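Local coordinates for protein serine--tRNA ligase (Pyrococcus horikoshii, PDB 2DQ0) that binds a seryl-adenylate analogue and, as a class II synthetase, probably uses ATP to attach serine to tRNA(Ser) and to tRNA(Sec), at residues V428-P431 and K432-K436; A198-R201 and F202-R206; V341-T345 and G346-Y350; Y186-L189 and N190-I194; D17-R21 and G22-K26. All blocks are in the same frame, centred on the assembly; numbering follows the deposited sequence.

Contact 1 of 5, residues V428-P431 and K432-K436; sequences VRIP and KVLWK
Trp435 reaches back over the turn to Ile430, and its indole NE1 gives a hydrogen bond of 2.7 Å to Ile430 O. The bond is somewhat bent, 144° at the hydrogen, and the oxygen sits tilted out of the ring plane. CG1 of Ile430 meets the same corner of the indole in the plane of the ring, 3.6 Å from Trp435 CD1, and the two side chains slide past each other in opposite directions. A chi1 of -65°, with CG anti to the carbonyl carbon, swings the ring back across the turn, with one face over Lys432 CA. On the well-packed side the side chains of Ile430 and Leu434 are buried together, and CD of Pro431 approaches Leu434 CD1 at 4.3 Å. This is a strand-to-helix turn: strand 428-429, paired with strand 442-443, runs through Pro431 into helix 435-438. Leu434 N bonds to Pro431 O at 2.9 Å, closing the turn. Leu434 and Pro431 also press on Ile417 of helix 410-420. The other side is much looser. Lys432 and Arg429 are exposed, their charged ends (NZ and NH1) still 5.5 Å apart, while Lys441 makes a cation-pi contact with Trp435. Lys436, likewise exposed, curls back, its NZ giving a hydrogen bond of 3.2 Å to Val433 O, in the carbonyl plane and on a lone pair.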
# COMPACT_ATOMS: atom_id res chain seq x y z
N VAL A 428 -8.78 -18.25 22.38
CA VAL A 428 -7.38 -18.24 22.01
C VAL A 428 -6.61 -17.43 23.02
O VAL A 428 -6.88 -16.26 23.22
CB VAL A 428 -7.21 -17.67 20.60
CG1 VAL A 428 -5.75 -17.27 20.37
CG2 VAL A 428 -7.64 -18.70 19.59
N ARG A 429 -5.64 -18.07 23.66
CA ARG A 429 -4.84 -17.40 24.67
C ARG A 429 -3.71 -16.68 23.96
O ARG A 429 -3.13 -17.22 23.01
CB ARG A 429 -4.30 -18.40 25.70
CG ARG A 429 -5.41 -19.02 26.54
CD ARG A 429 -4.90 -19.99 27.58
NE ARG A 429 -4.70 -19.35 28.88
CZ ARG A 429 -4.24 -19.97 29.96
NH1 ARG A 429 -4.09 -19.31 31.09
NH2 ARG A 429 -3.91 -21.26 29.89
N ILE A 430 -3.41 -15.46 24.37
CA ILE A 430 -2.33 -14.76 23.71
C ILE A 430 -1.09 -14.80 24.60
O ILE A 430 -1.17 -14.59 25.79
CB ILE A 430 -2.76 -13.29 23.27
CG1 ILE A 430 -2.06 -12.25 24.09
CG2 ILE A 430 -4.26 -13.12 23.32
CD1 ILE A 430 -0.76 -11.87 23.47
N PRO A 431 0.08 -15.11 24.01
CA PRO A 431 1.38 -15.21 24.70
C PRO A 431 1.64 -14.02 25.63
O PRO A 431 1.48 -12.87 25.23
CB PRO A 431 2.38 -15.23 23.55
CG PRO A 431 1.61 -15.83 22.41
CD PRO A 431 0.24 -15.22 22.54
N LYS A 432 2.06 -14.31 26.85
CA LYS A 432 2.34 -13.28 27.86
C LYS A 432 3.20 -12.11 27.35
O LYS A 432 2.95 -10.96 27.68
CB LYS A 432 3.00 -13.93 29.11
CG LYS A 432 2.25 -15.20 29.58
CD LYS A 432 3.04 -16.04 30.61
CE LYS A 432 2.44 -17.46 30.80
NZ LYS A 432 1.13 -17.51 31.50
N VAL A 433 4.20 -12.40 26.54
CA VAL A 433 5.07 -11.36 26.02
C VAL A 433 4.31 -10.25 25.31
O VAL A 433 4.79 -9.11 25.28
CB VAL A 433 6.09 -11.93 25.01
CG1 VAL A 433 7.26 -10.97 24.87
CG2 VAL A 433 6.54 -13.30 25.44
N LEU A 434 3.15 -10.56 24.73
CA LEU A 434 2.37 -9.55 24.01
C LEU A 434 1.36 -8.79 24.86
O LEU A 434 0.82 -7.77 24.41
CB LEU A 434 1.64 -10.16 22.80
CG LEU A 434 2.50 -10.85 21.73
CD1 LEU A 434 1.64 -11.57 20.73
CD2 LEU A 434 3.37 -9.83 21.05
N TRP A 435 1.09 -9.26 26.07
CA TRP A 435 0.11 -8.61 26.95
C TRP A 435 0.34 -7.09 27.12
O TRP A 435 -0.62 -6.31 27.21
CB TRP A 435 0.10 -9.26 28.33
CG TRP A 435 -0.36 -10.69 28.37
CD1 TRP A 435 -0.84 -11.44 27.33
CD2 TRP A 435 -0.41 -11.54 29.52
NE1 TRP A 435 -1.17 -12.70 27.76
CE2 TRP A 435 -0.92 -12.79 29.10
CE3 TRP A 435 -0.06 -11.37 30.87
CZ2 TRP A 435 -1.10 -13.86 29.98
CZ3 TRP A 435 -0.23 -12.43 31.74
CH2 TRP A 435 -0.75 -13.66 31.30
N LYS A 436 1.60 -6.67 27.19
CA LYS A 436 1.88 -5.25 27.35
C LYS A 436 1.45 -4.50 26.10
O LYS A 436 1.11 -3.31 26.17
CB LYS A 436 3.36 -5.00 27.66
CG LYS A 436 4.37 -5.48 26.62
CD LYS A 436 5.79 -5.24 27.15
CE LYS A 436 6.89 -5.92 26.32
NZ LYS A 436 7.10 -7.38 26.64

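Contact 2 of 5, residues A198-R201 and F202-R206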
# COMPACT_ATOMS: atom_id res chain seq x y z
N ALA A 198 0.15 -5.17 17.57
CA ALA A 198 0.97 -5.59 18.69
C ALA A 198 2.18 -6.37 18.21
O ALA A 198 3.30 -6.14 18.68
CB ALA A 198 0.15 -6.44 19.66
N LEU A 199 1.96 -7.28 17.26
CA LEU A 199 3.04 -8.09 16.71
C LEU A 199 4.13 -7.23 16.03
O LEU A 199 5.31 -7.53 16.15
CB LEU A 199 2.47 -9.14 15.74
CG LEU A 199 1.87 -10.38 16.40
CD1 LEU A 199 1.05 -11.25 15.42
CD2 LEU A 199 3.01 -11.19 16.97
N ILE A 200 3.72 -6.16 15.35
CA ILE A 200 4.62 -5.23 14.71
C ILE A 200 5.50 -4.55 15.80
O ILE A 200 6.73 -4.59 15.71
CB ILE A 200 3.82 -4.15 13.92
CG1 ILE A 200 3.24 -4.76 12.65
CG2 ILE A 200 4.72 -2.94 13.55
CD1 ILE A 200 2.28 -3.81 11.92
N ARG A 201 4.88 -3.94 16.80
CA ARG A 201 5.61 -3.28 17.88
C ARG A 201 6.57 -4.21 18.61
O ARG A 201 7.72 -3.84 18.87
CB ARG A 201 4.65 -2.67 18.90
CG ARG A 201 4.20 -1.24 18.59
CD ARG A 201 5.36 -0.33 18.17
NE ARG A 201 6.39 -0.08 19.19
CZ ARG A 201 6.31 0.86 20.13
NH1 ARG A 201 7.30 1.01 21.00
NH2 ARG A 201 5.23 1.65 20.21
N PHE A 202 6.12 -5.41 18.94
CA PHE A 202 6.97 -6.39 19.61
C PHE A 202 8.22 -6.65 18.75
O PHE A 202 9.34 -6.44 19.21
CB PHE A 202 6.17 -7.67 19.83
CG PHE A 202 6.99 -8.85 20.22
CD1 PHE A 202 7.71 -8.85 21.41
CD2 PHE A 202 7.04 -9.97 19.40
CE1 PHE A 202 8.46 -9.96 21.77
CE2 PHE A 202 7.79 -11.10 19.76
CZ PHE A 202 8.50 -11.10 20.95
N ALA A 203 8.02 -7.07 17.50
CA ALA A 203 9.14 -7.34 16.61
C ALA A 203 10.04 -6.12 16.55
O ALA A 203 11.25 -6.21 16.73
CB ALA A 203 8.64 -7.66 15.21
N LEU A 204 9.42 -4.99 16.27
CA LEU A 204 10.10 -3.72 16.17
C LEU A 204 10.97 -3.43 17.39
O LEU A 204 12.14 -3.08 17.25
CB LEU A 204 9.07 -2.62 16.01
CG LEU A 204 9.40 -1.52 15.01
CD1 LEU A 204 10.15 -2.08 13.80
CD2 LEU A 204 8.09 -0.90 14.58
N ASP A 205 10.40 -3.58 18.58
CA ASP A 205 11.10 -3.31 19.83
C ASP A 205 12.35 -4.17 20.01
O ASP A 205 13.44 -3.67 20.31
CB ASP A 205 10.16 -3.52 21.02
CG ASP A 205 9.25 -2.33 21.26
OD1 ASP A 205 9.39 -1.27 20.59
OD2 ASP A 205 8.37 -2.44 22.14
N ARG A 206 12.18 -5.46 19.84
CA ARG A 206 13.29 -6.36 20.01
C ARG A 206 14.45 -6.12 19.06
O ARG A 206 15.60 -6.14 19.49
CB ARG A 206 12.80 -7.80 19.89
CG ARG A 206 13.06 -8.61 21.13
CD ARG A 206 12.31 -8.04 22.29
NE ARG A 206 11.94 -9.08 23.24
CZ ARG A 206 11.05 -8.91 24.21
NH1 ARG A 206 10.44 -7.73 24.38
NH2 ARG A 206 10.74 -9.92 25.01
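Four successive backbone hydrogen bonds, from the N-H groups of Phe202, Ala203, Leu204 and Asp205 to the carbonyls of Ala198, Leu199, Ile200 and Arg201, carry helix 190-209 through this turn in regular i to i+4 order. One turn apart on its surface, Arg201 and Asp205 form a salt bridge: NH1 of Arg201 gives a nearly straight bond of 3.1 Å to OD1 of Asp205. The carboxylate oxygen lies in the guanidinium plane and uses its syn lone pair, yet the two flat groups stand almost perpendicular, 85° apart. Bends at chi2 (-46°) and chi3 (-64°) curl the arginine chain toward the acid. Each partner has a second hold, since Asp205 OD2 bonds to Tyr437 OH of the same chain and Arg201 NH2 to Tyr437 O of the second subunit, which probably fixes the rotation of both groups. On another face Ile200 and Leu204 lie side by side and point the same way, with Ile200 CG2 and Leu204 CD2 4.1 Å apart. Further round, CE1 of Phe202 stands 3.7 Å above the centre of the Arg206 guanidinium, whose NH2 is salt-bridged to Glu333. Val305 of strand 301-311 backs Ile200, Ala203 and Leu204, helix 410-420 packs on Leu199, helix 435-438 touches Ala198 and Phe202, and Leu197 of the second subunit meets Ile200, Arg201 and Leu204.

Contact 3 of 5, residues V341-T345 and G346-Y350; sequences VNICT and GDLGY
Ile343 lays its CG2 methyl over the far limb of the turn, 3.7 Å from Leu348 CA, where it also touches Asp347 CB at 3.9 Å and Leu348 CD1 at 4.1 Å. Placed opposite the backbone N (chi1 -66° for CG1), that branch lies beside the carbonyl carbon and leans onto the residues that fold back. The turn is closed by one backbone hydrogen bond, from Asp347 N to Cys344 O at 3.1 Å. It is bent, 140° at the hydrogen. Cys344 turns its thiol inward: with chi1 at 70°, between the backbone N and the carbonyl carbon, SG sits over the bend, 4.0 Å from Gly346 N and 4.2 Å from Asp347 CB. The polar side chains are held by other parts of the protein. Thr345 OG1 bonds both to Lys20 O and to Gly117 N. Asn123 grips the two limbs at once, its OD1 taking Cys344 N and its ND2 bonding to Asp347 OD2, while Asp347 OD1 lies close to Glu120 OE2, a proximity that might raise the affinity of one of them for a proton. Residues 344-347 have the hydrogen bond and backbone angles of a type I beta turn, which begins the link between antiparallel strands 338-342 and 354-362 of the class II catalytic sheet; the Ile343 side chain is about 8 Å from the bound seryl-adenylate analogue and about 5 Å from that of Ser373, a predicted ATP-binding residue.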
# COMPACT_ATOMS: atom_id res chain seq x y z
N VAL A 341 14.57 -24.83 8.74
CA VAL A 341 15.03 -25.64 7.64
C VAL A 341 16.09 -24.98 6.76
O VAL A 341 16.12 -23.77 6.60
CB VAL A 341 13.79 -26.02 6.78
CG1 VAL A 341 14.20 -26.52 5.43
CG2 VAL A 341 12.98 -27.08 7.51
N ASN A 342 16.98 -25.80 6.21
CA ASN A 342 17.97 -25.29 5.29
C ASN A 342 17.37 -25.62 3.93
O ASN A 342 17.16 -26.78 3.58
CB ASN A 342 19.31 -26.00 5.45
CG ASN A 342 20.40 -25.41 4.54
OD1 ASN A 342 20.15 -24.50 3.74
ND2 ASN A 342 21.61 -25.95 4.67
N ILE A 343 17.06 -24.58 3.18
CA ILE A 343 16.45 -24.77 1.89
C ILE A 343 17.43 -25.28 0.88
O ILE A 343 18.55 -24.79 0.80
CB ILE A 343 15.79 -23.47 1.47
CG1 ILE A 343 14.64 -23.20 2.44
CG2 ILE A 343 15.34 -23.53 -0.01
CD1 ILE A 343 14.02 -21.86 2.27
N CYS A 344 16.98 -26.27 0.11
CA CYS A 344 17.81 -26.90 -0.91
C CYS A 344 17.95 -26.10 -2.20
O CYS A 344 17.23 -25.12 -2.43
CB CYS A 344 17.31 -28.34 -1.19
SG CYS A 344 15.72 -28.56 -2.07
N THR A 345 18.90 -26.54 -3.02
CA THR A 345 19.21 -25.88 -4.28
C THR A 345 18.02 -25.63 -5.19
O THR A 345 17.90 -24.54 -5.76
CB THR A 345 20.29 -26.67 -5.07
OG1 THR A 345 19.91 -28.05 -5.13
CG2 THR A 345 21.67 -26.55 -4.40
N GLY A 346 17.15 -26.64 -5.30
CA GLY A 346 15.98 -26.52 -6.16
C GLY A 346 14.84 -25.65 -5.64
O GLY A 346 14.00 -25.19 -6.42
N ASP A 347 14.79 -25.42 -4.34
CA ASP A 347 13.71 -24.61 -3.78
C ASP A 347 14.29 -23.30 -3.27
O ASP A 347 13.62 -22.57 -2.55
CB ASP A 347 13.06 -25.39 -2.63
CG ASP A 347 11.75 -24.78 -2.17
OD1 ASP A 347 10.94 -24.38 -3.04
OD2 ASP A 347 11.53 -24.72 -0.94
N LEU A 348 15.52 -23.00 -3.67
CA LEU A 348 16.18 -21.81 -3.17
C LEU A 348 15.84 -20.43 -3.74
O LEU A 348 15.75 -19.46 -2.97
CB LEU A 348 17.70 -22.01 -3.21
CG LEU A 348 18.51 -20.88 -2.53
CD1 LEU A 348 17.94 -20.61 -1.13
CD2 LEU A 348 20.00 -21.26 -2.46
N GLY A 349 15.65 -20.30 -5.04
CA GLY A 349 15.34 -18.97 -5.53
C GLY A 349 16.60 -18.23 -5.96
O GLY A 349 17.69 -18.47 -5.43
N TYR A 350 16.45 -17.33 -6.92
CA TYR A 350 17.55 -16.58 -7.51
C TYR A 350 18.44 -15.68 -6.65
O TYR A 350 19.65 -15.64 -6.84
CB TYR A 350 17.02 -15.75 -8.68
CG TYR A 350 16.91 -16.51 -9.97
CD1 TYR A 350 16.34 -17.79 -10.00
CD2 TYR A 350 17.41 -15.98 -11.17
CE1 TYR A 350 16.26 -18.52 -11.17
CE2 TYR A 350 17.34 -16.70 -12.36
CZ TYR A 350 16.76 -17.98 -12.35
OH TYR A 350 16.69 -18.75 -13.50

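Contact 4 of 5, residues Y186-L189 and N190-I194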
# COMPACT_ATOMS: atom_id res chain seq x y z
N TYR A 186 -8.99 -9.21 2.55
CA TYR A 186 -9.82 -9.41 3.72
C TYR A 186 -9.99 -8.13 4.55
O TYR A 186 -9.25 -7.16 4.35
CB TYR A 186 -9.15 -10.42 4.63
CG TYR A 186 -7.73 -10.02 4.89
CD1 TYR A 186 -6.71 -10.47 4.05
CD2 TYR A 186 -7.41 -9.10 5.90
CE1 TYR A 186 -5.41 -10.02 4.20
CE2 TYR A 186 -6.09 -8.64 6.06
CZ TYR A 186 -5.10 -9.11 5.20
OH TYR A 186 -3.79 -8.71 5.33
N TYR A 187 -10.98 -8.13 5.45
CA TYR A 187 -11.16 -7.04 6.40
C TYR A 187 -10.77 -7.81 7.67
O TYR A 187 -11.23 -8.94 7.88
CB TYR A 187 -12.61 -6.56 6.59
CG TYR A 187 -13.18 -5.69 5.50
CD1 TYR A 187 -13.72 -6.26 4.34
CD2 TYR A 187 -13.18 -4.29 5.62
CE1 TYR A 187 -14.23 -5.47 3.33
CE2 TYR A 187 -13.69 -3.49 4.61
CZ TYR A 187 -14.22 -4.09 3.47
OH TYR A 187 -14.75 -3.33 2.46
N LEU A 188 -9.91 -7.23 8.49
CA LEU A 188 -9.52 -7.84 9.75
C LEU A 188 -10.27 -6.99 10.81
O LEU A 188 -10.37 -5.75 10.69
CB LEU A 188 -8.01 -7.74 9.90
CG LEU A 188 -7.18 -8.99 10.12
CD1 LEU A 188 -7.54 -10.13 9.15
CD2 LEU A 188 -5.73 -8.57 9.96
N LEU A 189 -10.82 -7.65 11.83
CA LEU A 189 -11.62 -6.97 12.84
C LEU A 189 -11.22 -7.17 14.30
O LEU A 189 -10.45 -8.08 14.65
CB LEU A 189 -13.08 -7.39 12.70
CG LEU A 189 -13.71 -7.38 11.31
CD1 LEU A 189 -14.94 -8.27 11.31
CD2 LEU A 189 -14.09 -5.97 10.89
N ASN A 190 -11.77 -6.29 15.14
CA ASN A 190 -11.57 -6.30 16.58
C ASN A 190 -10.20 -6.63 17.17
O ASN A 190 -9.19 -6.04 16.77
CB ASN A 190 -12.61 -7.22 17.21
CG ASN A 190 -14.00 -6.87 16.77
OD1 ASN A 190 -14.66 -7.65 16.13
ND2 ASN A 190 -14.43 -5.66 17.09
N GLU A 191 -10.17 -7.57 18.11
CA GLU A 191 -8.92 -7.87 18.75
C GLU A 191 -7.84 -8.33 17.79
O GLU A 191 -6.66 -8.13 18.05
CB GLU A 191 -9.14 -8.86 19.90
CG GLU A 191 -10.34 -9.75 19.70
CD GLU A 191 -11.63 -9.14 20.21
OE1 GLU A 191 -12.61 -9.13 19.45
OE2 GLU A 191 -11.67 -8.69 21.38
N ILE A 192 -8.23 -8.88 16.65
CA ILE A 192 -7.22 -9.32 15.69
C ILE A 192 -6.47 -8.10 15.12
O ILE A 192 -5.30 -8.21 14.75
CB ILE A 192 -7.85 -10.13 14.55
CG1 ILE A 192 -8.54 -11.37 15.12
CG2 ILE A 192 -6.76 -10.53 13.55
CD1 ILE A 192 -7.59 -12.34 15.87
N VAL A 193 -7.13 -6.95 15.05
CA VAL A 193 -6.47 -5.75 14.56
C VAL A 193 -5.44 -5.32 15.60
O VAL A 193 -4.32 -4.95 15.27
CB VAL A 193 -7.47 -4.59 14.30
CG1 VAL A 193 -6.72 -3.32 13.95
CG2 VAL A 193 -8.41 -4.95 13.16
N ILE A 194 -5.82 -5.39 16.88
CA ILE A 194 -4.89 -5.02 17.93
C ILE A 194 -3.73 -6.01 17.95
O ILE A 194 -2.58 -5.62 18.15
CB ILE A 194 -5.57 -4.99 19.33
CG1 ILE A 194 -6.03 -3.56 19.68
CG2 ILE A 194 -4.56 -5.33 20.41
CD1 ILE A 194 -6.81 -2.89 18.62
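Leu189 O lies under the first helical turn, where Ile192 N gives it only a weak hydrogen bond of 3.1 Å, and Ile192 CB rests against the same oxygen. Strand 187-189 gives way to helix 190-209 around Asn190, whose positive phi of 39° breaks the strand geometry; the two short axes, 5.6 Å apart at closest, stand almost square at 95°. Just beyond, Val193 N makes a sound bond of 2.8 Å to Asn190 O. Inside the bend Leu188 and Ile192 cross at about a right angle, Leu188 CG on Ile192 CG2 at 3.8 Å. That methyl is anti to its own backbone N, which turns it back to the strand. Val193 brings CG2 over the Leu188-Leu189 peptide, 3.3 Å from Leu188 O and 4.3 Å from Leu188 CB. The long helix, with strand 213-216 after it, matches motif 1 of class II synthetases, a dimer-interface element. Leu188 and Leu189 pair in an antiparallel ladder with a strand of the second subunit, and Val193 packs on Ile216 of that chain. Since Leu188 packs on Ile192 and Val193 through apolar groups, the joint probably depends more on packing than on hydrogen bonds across it.

Contact 5 of 5, residues D17-R21 and G22-K26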
# COMPACT_ATOMS: atom_id res chain seq x y z
N ASP A 17 26.23 -25.52 -10.75
CA ASP A 17 25.32 -24.96 -9.76
C ASP A 17 23.95 -24.82 -10.43
O ASP A 17 22.91 -25.12 -9.83
CB ASP A 17 25.83 -23.62 -9.25
CG ASP A 17 25.46 -23.36 -7.79
OD1 ASP A 17 24.74 -22.38 -7.51
OD2 ASP A 17 25.88 -24.15 -6.91
N LEU A 18 23.97 -24.36 -11.67
CA LEU A 18 22.76 -24.19 -12.46
C LEU A 18 22.02 -25.52 -12.50
O LEU A 18 20.79 -25.55 -12.48
CB LEU A 18 23.13 -23.78 -13.88
CG LEU A 18 22.83 -22.35 -14.32
CD1 LEU A 18 23.04 -21.36 -13.19
CD2 LEU A 18 23.70 -22.02 -15.52
N ILE A 19 22.77 -26.62 -12.55
CA ILE A 19 22.16 -27.93 -12.59
C ILE A 19 21.65 -28.32 -11.20
O ILE A 19 20.60 -28.94 -11.07
CB ILE A 19 23.13 -28.99 -13.14
CG1 ILE A 19 23.35 -28.73 -14.64
CG2 ILE A 19 22.55 -30.40 -12.98
CD1 ILE A 19 24.46 -29.54 -15.24
N LYS A 20 22.38 -27.93 -10.15
CA LYS A 20 21.92 -28.24 -8.81
C LYS A 20 20.64 -27.44 -8.56
O LYS A 20 19.83 -27.78 -7.69
CB LYS A 20 22.95 -27.82 -7.76
CG LYS A 20 24.20 -28.65 -7.68
CD LYS A 20 25.12 -28.07 -6.59
CE LYS A 20 26.51 -28.69 -6.63
NZ LYS A 20 27.51 -27.88 -5.88
N ARG A 21 20.47 -26.35 -9.32
CA ARG A 21 19.32 -25.48 -9.16
C ARG A 21 18.14 -25.86 -10.01
O ARG A 21 17.04 -25.41 -9.76
CB ARG A 21 19.68 -24.03 -9.48
CG ARG A 21 20.27 -23.23 -8.34
CD ARG A 21 20.61 -21.82 -8.83
NE ARG A 21 21.07 -20.94 -7.76
CZ ARG A 21 20.28 -20.44 -6.81
NH1 ARG A 21 20.81 -19.65 -5.89
NH2 ARG A 21 18.99 -20.72 -6.78
N GLY A 22 18.37 -26.69 -11.02
CA GLY A 22 17.28 -27.08 -11.89
C GLY A 22 17.10 -26.05 -12.99
O GLY A 22 16.03 -25.95 -13.60
N GLU A 23 18.13 -25.26 -13.23
CA GLU A 23 18.06 -24.25 -14.27
C GLU A 23 18.85 -24.73 -15.47
O GLU A 23 19.74 -24.05 -15.96
CB GLU A 23 18.65 -22.94 -13.76
CG GLU A 23 17.98 -22.45 -12.51
CD GLU A 23 16.51 -22.15 -12.74
OE1 GLU A 23 16.21 -21.26 -13.57
OE2 GLU A 23 15.65 -22.81 -12.11
N LEU A 24 18.51 -25.92 -15.95
CA LEU A 24 19.22 -26.49 -17.08
C LEU A 24 19.10 -25.70 -18.37
O LEU A 24 20.04 -25.64 -19.16
CB LEU A 24 18.79 -27.93 -17.30
CG LEU A 24 19.39 -28.91 -16.29
CD1 LEU A 24 18.71 -28.77 -14.92
CD2 LEU A 24 19.23 -30.32 -16.82
N GLU A 25 17.95 -25.09 -18.61
CA GLU A 25 17.80 -24.36 -19.85
C GLU A 25 18.71 -23.14 -19.90
O GLU A 25 18.77 -22.43 -20.90
CB GLU A 25 16.32 -24.00 -20.05
CG GLU A 25 15.43 -25.27 -20.04
CD GLU A 25 14.04 -25.07 -20.63
OE1 GLU A 25 13.93 -24.57 -21.77
OE2 GLU A 25 13.05 -25.44 -19.95
N LYS A 26 19.46 -22.92 -18.82
CA LYS A 26 20.37 -21.79 -18.74
C LYS A 26 21.84 -22.18 -18.64
O LYS A 26 22.71 -21.31 -18.54
CB LYS A 26 20.01 -20.89 -17.56
CG LYS A 26 18.85 -19.96 -17.86
CD LYS A 26 18.45 -19.15 -16.64
CE LYS A 26 17.36 -18.17 -17.01
NZ LYS A 26 16.93 -17.37 -15.85
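Leu18 and Glu23 make the main backbone link, Glu23 N bonding to Leu18 O at 2.8 Å. A second, weak bond runs from Gly22 N to Ile19 O at 3.2 Å. Side-chain carbons meet along the turn as well. Leu18 faces the returning chain, with its CG 4.3 Å from Glu23 CB and its CD2 4.4 Å from Lys26 CB. On the outer side Ile19 CG1 and Leu24 CG approach at 4.3 Å, both residues being exposed. Aliphatic parts of charged residues join in as well, CB of Arg21 meeting CG of Glu23 at 3.8 Å. The two backbone bonds and the positive phi of Gly22 (86°) form a Schellman motif, ending helix 11-21 in the N-terminal domain: the bond from Glu23 back to Leu18 spans six residues, the one from Gly22 to Ile19 lies within it, and the glycine turns the chain toward helix 28-65. The polar ends reach beyond the turn. Arg21 runs out straight from CG to NE and is buried, its NH1 bonded to Asn108 O and its NH2 to Gly349 O, while Asp17 OD1 is only a long ion-pair partner of Arg21 NE at 4.0 Å. Glu23 instead doubles back, with chi1 and chi2 both near -60°, and its OE1 bonds to Tyr350 OH. The same hydroxyl also bonds to Lys26 NZ, a group held in addition by Arg105 O.

Overall arrangement
All five are turns or helix steps within continuous chain, yet their chemistry follows their location. Contacts 2 and 3 are the buried ones; contacts 1, 4 and 5 are partly buried, and contact 5 has the most exposed residues. Contacts 4 and 2 share helix 190-209 and both face the second subunit, apolar at its start and both apolar and salt-bridged further on. Contact 1 packs against contact 2, with Val433 CG1 3.5 Å from Phe202 CE1. Contacts 3 and 5 belong to different domains, the catalytic core and the N-terminal domain, and join through polar bonds; their centres are about 13 Å apart, whereas those of contacts 1 and 5 are about 46 Å apart.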